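PDB 3WNV: glyoxylate reductase from Paecilomyces sp. J18, which probably reduces glyoxylate to glycolate with a nicotinamide cofactor, as a member of the D-isomer-specific 2-hydroxyacid dehydrogenase family. Local coordinates for residues R69-I72 / S73-K77; N186-P189 / P190-D194; K251-V254 / R255-S259; L305-L308 / N309-S313. All coordinates share one frame; numbering follows the deposited sequence.

Contact 1. Residues R69-I72 / S73-K77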
loop_
_atom_site.group_PDB
_atom_site.type_symbol
_atom_site.label_atom_id
_atom_site.label_comp_id
_atom_site.label_asym_id
_atom_site.label_seq_id
_atom_site.Cartn_x
_atom_site.Cartn_y
_atom_site.Cartn_z
ATOM N N ARG A 69 -14.213 13.249 4.843
ATOM C CA ARG A 69 -14.995 14.454 4.561
ATOM C C ARG A 69 -15.132 15.338 5.799
ATOM O O ARG A 69 -15.015 16.550 5.710
ATOM C CB ARG A 69 -16.347 14.068 3.941
ATOM C CG ARG A 69 -17.336 15.212 3.756
ATOM C CD ARG A 69 -18.524 14.754 2.864
ATOM N NE ARG A 69 -18.059 14.532 1.497
ATOM C CZ ARG A 69 -17.993 15.494 0.578
ATOM N NH1 ARG A 69 -18.360 16.726 0.891
ATOM N NH2 ARG A 69 -17.537 15.228 -0.649
ATOM N N GLU A 70 -15.336 14.733 6.965
ATOM C CA GLU A 70 -15.529 15.507 8.190
ATOM C C GLU A 70 -14.306 16.330 8.573
ATOM O O GLU A 70 -14.420 17.481 9.000
ATOM C CB GLU A 70 -15.813 14.562 9.353
ATOM C CG GLU A 70 -15.772 15.231 10.722
ATOM C CD GLU A 70 -15.767 14.216 11.869
ATOM O OE1 GLU A 70 -15.840 13.006 11.598
ATOM O OE2 GLU A 70 -15.678 14.629 13.045
ATOM N N LEU A 71 -13.137 15.707 8.491
ATOM C CA LEU A 71 -11.917 16.405 8.873
ATOM C C LEU A 71 -11.615 17.468 7.825
ATOM O O LEU A 71 -11.287 18.610 8.184
ATOM C CB LEU A 71 -10.753 15.422 9.065
ATOM C CG LEU A 71 -9.458 16.103 9.537
ATOM C CD1 LEU A 71 -8.684 15.159 10.470
ATOM C CD2 LEU A 71 -8.574 16.468 8.324
ATOM N N ILE A 72 -11.753 17.128 6.544
ATOM C CA ILE A 72 -11.503 18.131 5.486
ATOM C C ILE A 72 -12.384 19.349 5.680
ATOM O O ILE A 72 -11.928 20.490 5.484
ATOM C CB ILE A 72 -11.582 17.502 4.053
ATOM C CG1 ILE A 72 -10.370 16.593 3.848
ATOM C CG2 ILE A 72 -11.642 18.552 2.911
ATOM C CD1 ILE A 72 -10.490 15.662 2.681
ATOM N N SER A 73 -13.628 19.122 6.129
ATOM C CA SER A 73 -14.586 20.192 6.341
ATOM C C SER A 73 -14.133 21.148 7.454
ATOM O O SER A 73 -14.410 22.339 7.392
ATOM C CB SER A 73 -15.961 19.600 6.679
ATOM O OG SER A 73 -16.929 20.635 6.778
ATOM N N ALA A 74 -13.418 20.619 8.448
ATOM C CA ALA A 74 -12.838 21.415 9.538
ATOM C C ALA A 74 -11.531 22.142 9.183
ATOM O O ALA A 74 -11.134 23.062 9.896
ATOM C CB ALA A 74 -12.588 20.521 10.762
ATOM N N LEU A 75 -10.821 21.713 8.145
ATOM C CA LEU A 75 -9.553 22.398 7.803
ATOM C C LEU A 75 -9.790 23.883 7.507
ATOM O O LEU A 75 -10.842 24.260 7.008
ATOM C CB LEU A 75 -8.883 21.725 6.603
ATOM C CG LEU A 75 -8.338 20.312 6.808
ATOM C CD1 LEU A 75 -7.784 19.738 5.507
ATOM C CD2 LEU A 75 -7.277 20.268 7.949
ATOM N N PRO A 76 -8.825 24.746 7.853
ATOM C CA PRO A 76 -8.987 26.168 7.561
ATOM C C PRO A 76 -9.003 26.399 6.054
ATOM O O PRO A 76 -8.393 25.643 5.271
ATOM C CB PRO A 76 -7.733 26.821 8.171
ATOM C CG PRO A 76 -7.048 25.774 8.963
ATOM C CD PRO A 76 -7.560 24.430 8.527
ATOM N N LYS A 77 -9.714 27.444 5.667
ATOM C CA LYS A 77 -9.864 27.808 4.265
ATOM C C LYS A 77 -8.521 28.068 3.566
ATOM O O LYS A 77 -8.416 27.958 2.327
ATOM C CB LYS A 77 -10.787 29.022 4.194
ATOM C CG LYS A 77 -11.310 29.420 2.842
ATOM C CD LYS A 77 -12.221 30.673 2.990
ATOM C CE LYS A 77 -12.852 31.089 1.654
ATOM N NZ LYS A 77 -13.832 30.066 1.224
HETATM O O HOH W 1 -12.090 23.005 4.383
#
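Leu-71 reaches Leu-75 with its CG trans to its own backbone N (chi1 -177°), whereas Leu-75 turns CG to the side of its backbone N (chi1 -68°); the two side chains then meet obliquely, CD2 of Leu-71 lying 4.0 Å from CD2 of Leu-75. The other methyl of Leu-75, CD1, comes to 4.1 Å from CA of Ile-72. Beneath these branches helix 69-74 runs out. Ser-73 N still makes an ordinary helical bond to Arg-69 O, 3.0 Å, but the bonds from Ala-74 N to Glu-70 O and from Leu-75 N to Leu-71 O are weak. Leu-75 N bonds also to Ile-72 O at 3.1 Å, approaching from above the carbonyl plane; this stronger bond makes a 3-10-like final turn at the helix C-terminus, and Leu-75 itself leaves the helical conformation. A water donates to Ile-72 O (2.8 Å) and to Leu-75 O, bridging the last turn to the departing chain. Leu-71 also packs on Phe-39 of helix 36-45, and Ile-72 on Ala-96 of helix 94-99. With an alanine at Leu-75, CD2 of Leu-71 is likely to lose this neighbour. The helix end thus combines a leucine-leucine contact with carbonyls bonded in part to water.

Contact 2. Residues N186-P189 / P190-D194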
loop_
_atom_site.group_PDB
_atom_site.type_symbol
_atom_site.label_atom_id
_atom_site.label_comp_id
_atom_site.label_asym_id
_atom_site.label_seq_id
_atom_site.Cartn_x
_atom_site.Cartn_y
_atom_site.Cartn_z
ATOM N N ASN A 186 -8.766 -1.780 -17.982
ATOM C CA ASN A 186 -8.364 -1.568 -19.380
ATOM C C ASN A 186 -6.983 -2.135 -19.674
ATOM O O ASN A 186 -6.062 -1.997 -18.879
ATOM C CB ASN A 186 -8.393 -0.078 -19.744
ATOM C CG ASN A 186 -9.807 0.485 -19.796
ATOM O OD1 ASN A 186 -10.127 1.441 -19.089
ATOM N ND2 ASN A 186 -10.660 -0.121 -20.606
ATOM N N LYS A 187 -6.843 -2.762 -20.831
ATOM C CA LYS A 187 -5.544 -3.274 -21.247
ATOM C C LYS A 187 -4.541 -2.095 -21.281
ATOM O O LYS A 187 -4.886 -0.983 -21.702
ATOM C CB LYS A 187 -5.690 -3.966 -22.607
ATOM C CG LYS A 187 -4.454 -4.640 -23.185
ATOM C CD LYS A 187 -4.867 -5.379 -24.452
ATOM C CE LYS A 187 -3.703 -5.680 -25.357
ATOM N NZ LYS A 187 -2.746 -6.626 -24.749
ATOM N N LEU A 188 -3.333 -2.334 -20.780
ATOM C CA LEU A 188 -2.278 -1.326 -20.784
ATOM C C LEU A 188 -1.648 -1.289 -22.174
ATOM O O LEU A 188 -1.619 -2.309 -22.868
ATOM C CB LEU A 188 -1.228 -1.687 -19.734
ATOM C CG LEU A 188 -1.588 -1.320 -18.286
ATOM C CD1 LEU A 188 -0.648 -1.937 -17.322
ATOM C CD2 LEU A 188 -1.615 0.196 -18.085
ATOM N N PRO A 189 -1.116 -0.127 -22.575
ATOM C CA PRO A 189 -0.388 -0.061 -23.847
ATOM C C PRO A 189 0.892 -0.898 -23.703
ATOM O O PRO A 189 1.299 -1.153 -22.578
ATOM C CB PRO A 189 -0.096 1.437 -24.004
ATOM C CG PRO A 189 -0.018 1.963 -22.591
ATOM C CD PRO A 189 -1.014 1.127 -21.797
ATOM N N PRO A 190 1.497 -1.341 -24.817
ATOM C CA PRO A 190 2.501 -2.425 -24.776
ATOM C C PRO A 190 3.719 -2.166 -23.878
ATOM O O PRO A 190 4.186 -3.107 -23.220
ATOM C CB PRO A 190 2.937 -2.551 -26.243
ATOM C CG PRO A 190 1.745 -2.039 -27.020
ATOM C CD PRO A 190 1.252 -0.882 -26.203
ATOM N N GLU A 191 4.234 -0.936 -23.837
ATOM C CA GLU A 191 5.389 -0.664 -22.954
ATOM C C GLU A 191 5.021 -0.784 -21.472
ATOM O O GLU A 191 5.876 -1.096 -20.641
ATOM C CB GLU A 191 5.978 0.731 -23.186
ATOM C CG GLU A 191 6.532 0.979 -24.598
ATOM C CD GLU A 191 7.788 0.163 -24.927
ATOM O OE1 GLU A 191 8.625 -0.071 -24.029
ATOM O OE2 GLU A 191 7.951 -0.228 -26.110
ATOM N N LEU A 192 3.775 -0.497 -21.124
ATOM C CA LEU A 192 3.372 -0.565 -19.715
ATOM C C LEU A 192 2.994 -1.988 -19.322
ATOM O O LEU A 192 2.984 -2.315 -18.132
ATOM C CB LEU A 192 2.216 0.390 -19.413
ATOM C CG LEU A 192 2.527 1.872 -19.527
ATOM C CD1 LEU A 192 1.304 2.737 -19.161
ATOM C CD2 LEU A 192 3.714 2.173 -18.658
ATOM N N GLU A 193 2.672 -2.825 -20.317
ATOM C CA GLU A 193 2.441 -4.255 -20.093
ATOM C C GLU A 193 3.777 -4.899 -19.850
ATOM O O GLU A 193 3.886 -5.891 -19.107
ATOM C CB GLU A 193 1.788 -4.919 -21.299
ATOM C CG GLU A 193 0.383 -4.482 -21.557
ATOM C CD GLU A 193 -0.326 -5.413 -22.532
ATOM O OE1 GLU A 193 0.305 -5.834 -23.534
ATOM O OE2 GLU A 193 -1.510 -5.735 -22.285
ATOM N N ASP A 194 4.790 -4.335 -20.497
ATOM C CA ASP A 194 6.180 -4.731 -20.285
ATOM C C ASP A 194 6.349 -6.250 -20.435
ATOM O O ASP A 194 7.107 -6.861 -19.697
ATOM C CB ASP A 194 6.669 -4.238 -18.896
ATOM C CG ASP A 194 8.191 -4.260 -18.758
ATOM O OD1 ASP A 194 8.695 -4.557 -17.657
ATOM O OD2 ASP A 194 8.884 -3.963 -19.751
#
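Pro-189 and Leu-188 press against the first turn of helix 190-193, the close-packed part of a contact that lies wholly at the surface. CG of the Pro-189 ring lies 3.8 Å from CD1 of Leu-192, the ring and the leucine meeting at a slant, while Leu-188 crosses Leu-192 at about a right angle with its CD2 4.0 Å from the same CD1. CB of Leu-188 also rests 3.7 Å from CG of Glu-193. Pro-189 is the N-cap residue, and its carbonyl O takes two backbone donors: Glu-193 N at 3.1 Å in the carbonyl plane, and Leu-192 N at 2.9 Å from above it. The short helix follows strand 179-183 in the Rossmann-type nucleotide-binding domain. The exposed Lys-187 chain is the looser side, meeting the helix through Glu-193 alone. Extended until it bends at its last torsion (chi4 65°), it brings NZ to 2.9 Å from OE2 of Glu-193, a salt bridge on the syn side and 21° out of the carboxylate plane. Tyr-182 OH is hydrogen-bonded both to this oxygen and to Leu-188 N. A glutamine in place of Glu-193 would probably leave the Lys-187 ammonium without its countercharge. Leu-192 O is hydrogen-bonded to Arg-167, and Tyr-198 of strand 197-198 packs against both Lys-187 and Glu-193.

Contact 3. Residues K251-V254 / R255-S259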
loop_
_atom_site.group_PDB
_atom_site.type_symbol
_atom_site.label_atom_id
_atom_site.label_comp_id
_atom_site.label_asym_id
_atom_site.label_seq_id
_atom_site.Cartn_x
_atom_site.Cartn_y
_atom_site.Cartn_z
ATOM N N LYS A 251 -12.057 -13.558 6.038
ATOM C CA LYS A 251 -12.731 -14.716 6.639
ATOM C C LYS A 251 -12.973 -15.776 5.575
ATOM O O LYS A 251 -12.821 -16.963 5.828
ATOM C CB LYS A 251 -14.037 -14.329 7.326
ATOM C CG LYS A 251 -13.852 -13.690 8.689
ATOM C CD LYS A 251 -15.186 -13.256 9.217
ATOM C CE LYS A 251 -15.014 -12.424 10.474
ATOM N NZ LYS A 251 -16.294 -11.785 10.888
ATOM N N ALA A 252 -13.303 -15.348 4.361
ATOM C CA ALA A 252 -13.459 -16.296 3.255
ATOM C C ALA A 252 -12.138 -16.934 2.825
ATOM O O ALA A 252 -12.081 -18.114 2.438
ATOM C CB ALA A 252 -14.116 -15.607 2.053
ATOM N N LEU A 253 -11.075 -16.155 2.883
ATOM C CA LEU A 253 -9.741 -16.649 2.586
ATOM C C LEU A 253 -9.381 -17.749 3.592
ATOM O O LEU A 253 -8.850 -18.815 3.211
ATOM C CB LEU A 253 -8.748 -15.478 2.645
ATOM C CG LEU A 253 -7.281 -15.935 2.554
ATOM C CD1 LEU A 253 -6.986 -16.413 1.180
ATOM C CD2 LEU A 253 -6.368 -14.750 2.945
ATOM N N VAL A 254 -9.691 -17.518 4.870
ATOM C CA VAL A 254 -9.416 -18.545 5.894
ATOM C C VAL A 254 -10.183 -19.848 5.601
ATOM O O VAL A 254 -9.610 -20.952 5.639
ATOM C CB VAL A 254 -9.715 -18.030 7.318
ATOM C CG1 VAL A 254 -9.750 -19.225 8.329
ATOM C CG2 VAL A 254 -8.643 -16.993 7.747
ATOM N N ARG A 255 -11.475 -19.746 5.287
ATOM C CA ARG A 255 -12.216 -20.955 4.930
ATOM C C ARG A 255 -11.637 -21.698 3.716
ATOM O O ARG A 255 -11.702 -22.923 3.636
ATOM C CB ARG A 255 -13.698 -20.628 4.677
ATOM C CG ARG A 255 -14.375 -19.960 5.870
ATOM C CD ARG A 255 -15.894 -19.931 5.714
ATOM N NE ARG A 255 -16.332 -19.019 4.654
ATOM C CZ ARG A 255 -16.563 -17.710 4.817
ATOM N NH1 ARG A 255 -16.383 -17.130 5.996
ATOM N NH2 ARG A 255 -16.983 -16.972 3.795
ATOM N N ALA A 256 -11.098 -20.947 2.758
ATOM C CA ALA A 256 -10.533 -21.518 1.555
ATOM C C ALA A 256 -9.179 -22.184 1.808
ATOM O O ALA A 256 -8.804 -23.169 1.163
ATOM C CB ALA A 256 -10.448 -20.417 0.440
ATOM N N LEU A 257 -8.440 -21.645 2.765
ATOM C CA LEU A 257 -7.215 -22.298 3.230
ATOM C C LEU A 257 -7.581 -23.583 3.950
ATOM O O LEU A 257 -6.937 -24.637 3.766
ATOM C CB LEU A 257 -6.475 -21.350 4.181
ATOM C CG LEU A 257 -5.612 -20.324 3.463
ATOM C CD1 LEU A 257 -5.274 -19.171 4.375
ATOM C CD2 LEU A 257 -4.291 -20.969 2.949
ATOM N N GLU A 258 -8.635 -23.499 4.754
ATOM C CA GLU A 258 -9.091 -24.644 5.550
ATOM C C GLU A 258 -9.589 -25.810 4.696
ATOM O O GLU A 258 -9.381 -26.969 5.047
ATOM C CB GLU A 258 -10.188 -24.222 6.531
ATOM C CG GLU A 258 -9.706 -23.373 7.709
ATOM C CD GLU A 258 -10.862 -22.845 8.567
ATOM O OE1 GLU A 258 -12.036 -22.852 8.106
ATOM O OE2 GLU A 258 -10.587 -22.413 9.710
ATOM N N SER A 259 -10.252 -25.523 3.580
ATOM C CA SER A 259 -10.771 -26.587 2.724
ATOM C C SER A 259 -9.656 -27.182 1.849
ATOM O O SER A 259 -9.820 -28.262 1.266
ATOM C CB SER A 259 -11.887 -26.057 1.836
ATOM O OG SER A 259 -11.313 -25.285 0.785
#
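The guanidinium of Arg-255 lies flat over the preceding turn of its own helix, one face turned to Ala-252 CA, which stands 3.6 Å above the plane and toward the rim of the group. Lys-251 O lies over the plane as well, 3.6 Å from Arg-255 NH1, and Ala-252 CB is 3.6 Å from NH2. A bend at chi3 (-69°) folds the arginine chain back along the helix to reach this place, and its NH2 goes on to a salt bridge with Glu-227 of helix 227-232. Backbone bonds one turn apart hold the frame beneath: Arg-255 N to Lys-251 O is nearly straight (166°), and Leu-257 N bonds to Leu-253 O at 2.9 Å. Helix 250-259 is the crossover of a beta-alpha-beta unit between strands 237-241 and 262-267 in the Rossmann-type domain. Its inner side is apolar: Leu-253 CG lies 4.2 Å from Leu-257 CD1, and these leucines touch Val-265 and Val-262 of strand 262-267 respectively. At the exposed side the extended Glu-258 chain slants across Val-254, its CG 3.2 Å from Val-254 O and its OE2 3.6 Å from Val-254 CG1. Val-254 and Leu-257 both rest on Leu-280 of helix 278-281.

Contact 4. Residues L305-L308 / N309-S313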
loop_
_atom_site.group_PDB
_atom_site.type_symbol
_atom_site.label_atom_id
_atom_site.label_comp_id
_atom_site.label_asym_id
_atom_site.label_seq_id
_atom_site.Cartn_x
_atom_site.Cartn_y
_atom_site.Cartn_z
ATOM N N LEU A 305 11.396 12.373 0.859
ATOM C CA LEU A 305 11.959 13.401 -0.015
ATOM C C LEU A 305 10.981 13.786 -1.124
ATOM O O LEU A 305 10.889 14.968 -1.494
ATOM C CB LEU A 305 13.313 12.969 -0.590
ATOM C CG LEU A 305 14.452 12.876 0.419
ATOM C CD1 LEU A 305 15.710 12.339 -0.255
ATOM C CD2 LEU A 305 14.730 14.219 1.050
ATOM N N LEU A 306 10.266 12.788 -1.657
ATOM C CA LEU A 306 9.249 13.038 -2.678
ATOM C C LEU A 306 8.112 13.907 -2.148
ATOM O O LEU A 306 7.669 14.828 -2.819
ATOM C CB LEU A 306 8.697 11.712 -3.253
ATOM C CG LEU A 306 7.664 11.831 -4.390
ATOM C CD1 LEU A 306 8.170 12.689 -5.562
ATOM C CD2 LEU A 306 7.335 10.428 -4.831
ATOM N N VAL A 307 7.653 13.645 -0.928
ATOM C CA VAL A 307 6.630 14.493 -0.332
ATOM C C VAL A 307 7.141 15.917 -0.138
ATOM O O VAL A 307 6.427 16.895 -0.411
ATOM C CB VAL A 307 6.159 13.919 1.030
ATOM C CG1 VAL A 307 4.961 14.723 1.565
ATOM C CG2 VAL A 307 5.754 12.456 0.863
ATOM N N LEU A 308 8.397 16.051 0.303
ATOM C CA LEU A 308 8.918 17.365 0.629
ATOM C C LEU A 308 9.173 18.141 -0.658
ATOM O O LEU A 308 9.049 19.355 -0.677
ATOM C CB LEU A 308 10.157 17.265 1.530
ATOM C CG LEU A 308 9.786 16.803 2.958
ATOM C CD1 LEU A 308 11.024 16.314 3.721
ATOM C CD2 LEU A 308 9.081 17.908 3.749
ATOM N N ASN A 309 9.526 17.429 -1.734
ATOM C CA ASN A 309 9.693 18.078 -3.031
ATOM C C ASN A 309 8.366 18.549 -3.624
ATOM O O ASN A 309 8.310 19.605 -4.258
ATOM C CB ASN A 309 10.462 17.163 -3.997
ATOM C CG ASN A 309 11.951 17.154 -3.710
ATOM O OD1 ASN A 309 12.492 18.154 -3.282
ATOM N ND2 ASN A 309 12.607 16.013 -3.915
ATOM N N ASN A 310 7.314 17.750 -3.443
ATOM C CA ASN A 310 5.961 18.203 -3.754
ATOM C C ASN A 310 5.598 19.465 -2.977
ATOM O O ASN A 310 5.113 20.415 -3.553
ATOM C CB ASN A 310 4.935 17.121 -3.446
ATOM C CG ASN A 310 4.714 16.192 -4.608
ATOM O OD1 ASN A 310 4.012 16.550 -5.573
ATOM N ND2 ASN A 310 5.302 14.993 -4.540
ATOM N N LEU A 311 5.826 19.460 -1.664
ATOM C CA LEU A 311 5.590 20.654 -0.853
ATOM C C LEU A 311 6.319 21.895 -1.342
ATOM O O LEU A 311 5.755 22.983 -1.428
ATOM C CB LEU A 311 5.999 20.390 0.592
ATOM C CG LEU A 311 4.986 19.585 1.354
ATOM C CD1 LEU A 311 5.599 18.976 2.619
ATOM C CD2 LEU A 311 3.817 20.487 1.670
ATOM N N ARG A 312 7.594 21.743 -1.629
ATOM C CA ARG A 312 8.399 22.867 -2.064
ATOM C C ARG A 312 7.886 23.398 -3.405
ATOM O O ARG A 312 7.774 24.617 -3.604
ATOM C CB ARG A 312 9.876 22.457 -2.152
ATOM C CG ARG A 312 10.759 23.573 -2.678
ATOM C CD ARG A 312 12.207 23.123 -2.731
ATOM N NE ARG A 312 12.803 23.017 -1.396
ATOM C CZ ARG A 312 13.308 24.063 -0.734
ATOM N NH1 ARG A 312 13.262 25.268 -1.285
ATOM N NH2 ARG A 312 13.852 23.915 0.473
ATOM N N SER A 313 7.531 22.487 -4.302
ATOM C CA SER A 313 6.974 22.886 -5.596
ATOM C C SER A 313 5.656 23.628 -5.404
ATOM O O SER A 313 5.389 24.636 -6.064
ATOM C CB SER A 313 6.737 21.643 -6.456
ATOM O OG SER A 313 6.336 22.015 -7.767
HETATM O O HOH W 2 12.335 19.896 -0.364
#
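Leu-306 and Asn-310 lie side by side, one turn apart, and polar bonds dominate their meeting. The carbonyl O of Leu-306 takes two donors from Asn-310, the backbone N at 3.0 Å and the amide ND2 at 2.9 Å, arriving from opposite faces of the carbonyl plane. ND2 stands well above that plane, 48° out of it. Asn-310 is buried, and both ends of its amide are bonded: OD1 accepts from Leu-321 N, and ND2 is also bonded to Thr-322 OG1, which pins the amide's rotation and ties the helix to the chain just beyond it. The remaining backbone bonds are regular, Leu-311 N to Val-307 O at 2.9 Å being nearly straight (168°). All belong to helix 297-317, the long C-terminal helix, packed against the parallel five-stranded sheet that includes strands 51-57 and 81-85. Apolar contacts line that face: Leu-308 CD2 lies 3.8 Å from Leu-311 CD1, the two chains slanting across one another, and Val-307 CG1 lies 4.4 Å from the same methyl. Tyr-55 and Cys-83 receive Val-307 and Leu-311. A single water makes weak bonds to Leu-308 O, Asn-309 OD1 and Arg-312 NE, at the edge of a guanidinium that is salt-bridged to Glu-316.

In the fold
From the N terminus, the four contacts follow in series, each within one continuous stretch, so none encloses a long loop, nests in another or crosses one. Contact 1 closes the end of helix 69-74, ahead of strand 81-85 in the five-stranded sheet. Contacts 2 and 3 belong to the nucleotide-binding domain: the first starts the short helix after strand 179-183, the second lies on the crossover between strands 237-241 and 262-267, their centres about 33 Å apart. Contact 4 returns to the five-stranded sheet, in the C-terminal helix, about 22 Å from contact 1 between centres. Contacts 3 and 4 stand on opposite sides of the chain's centre.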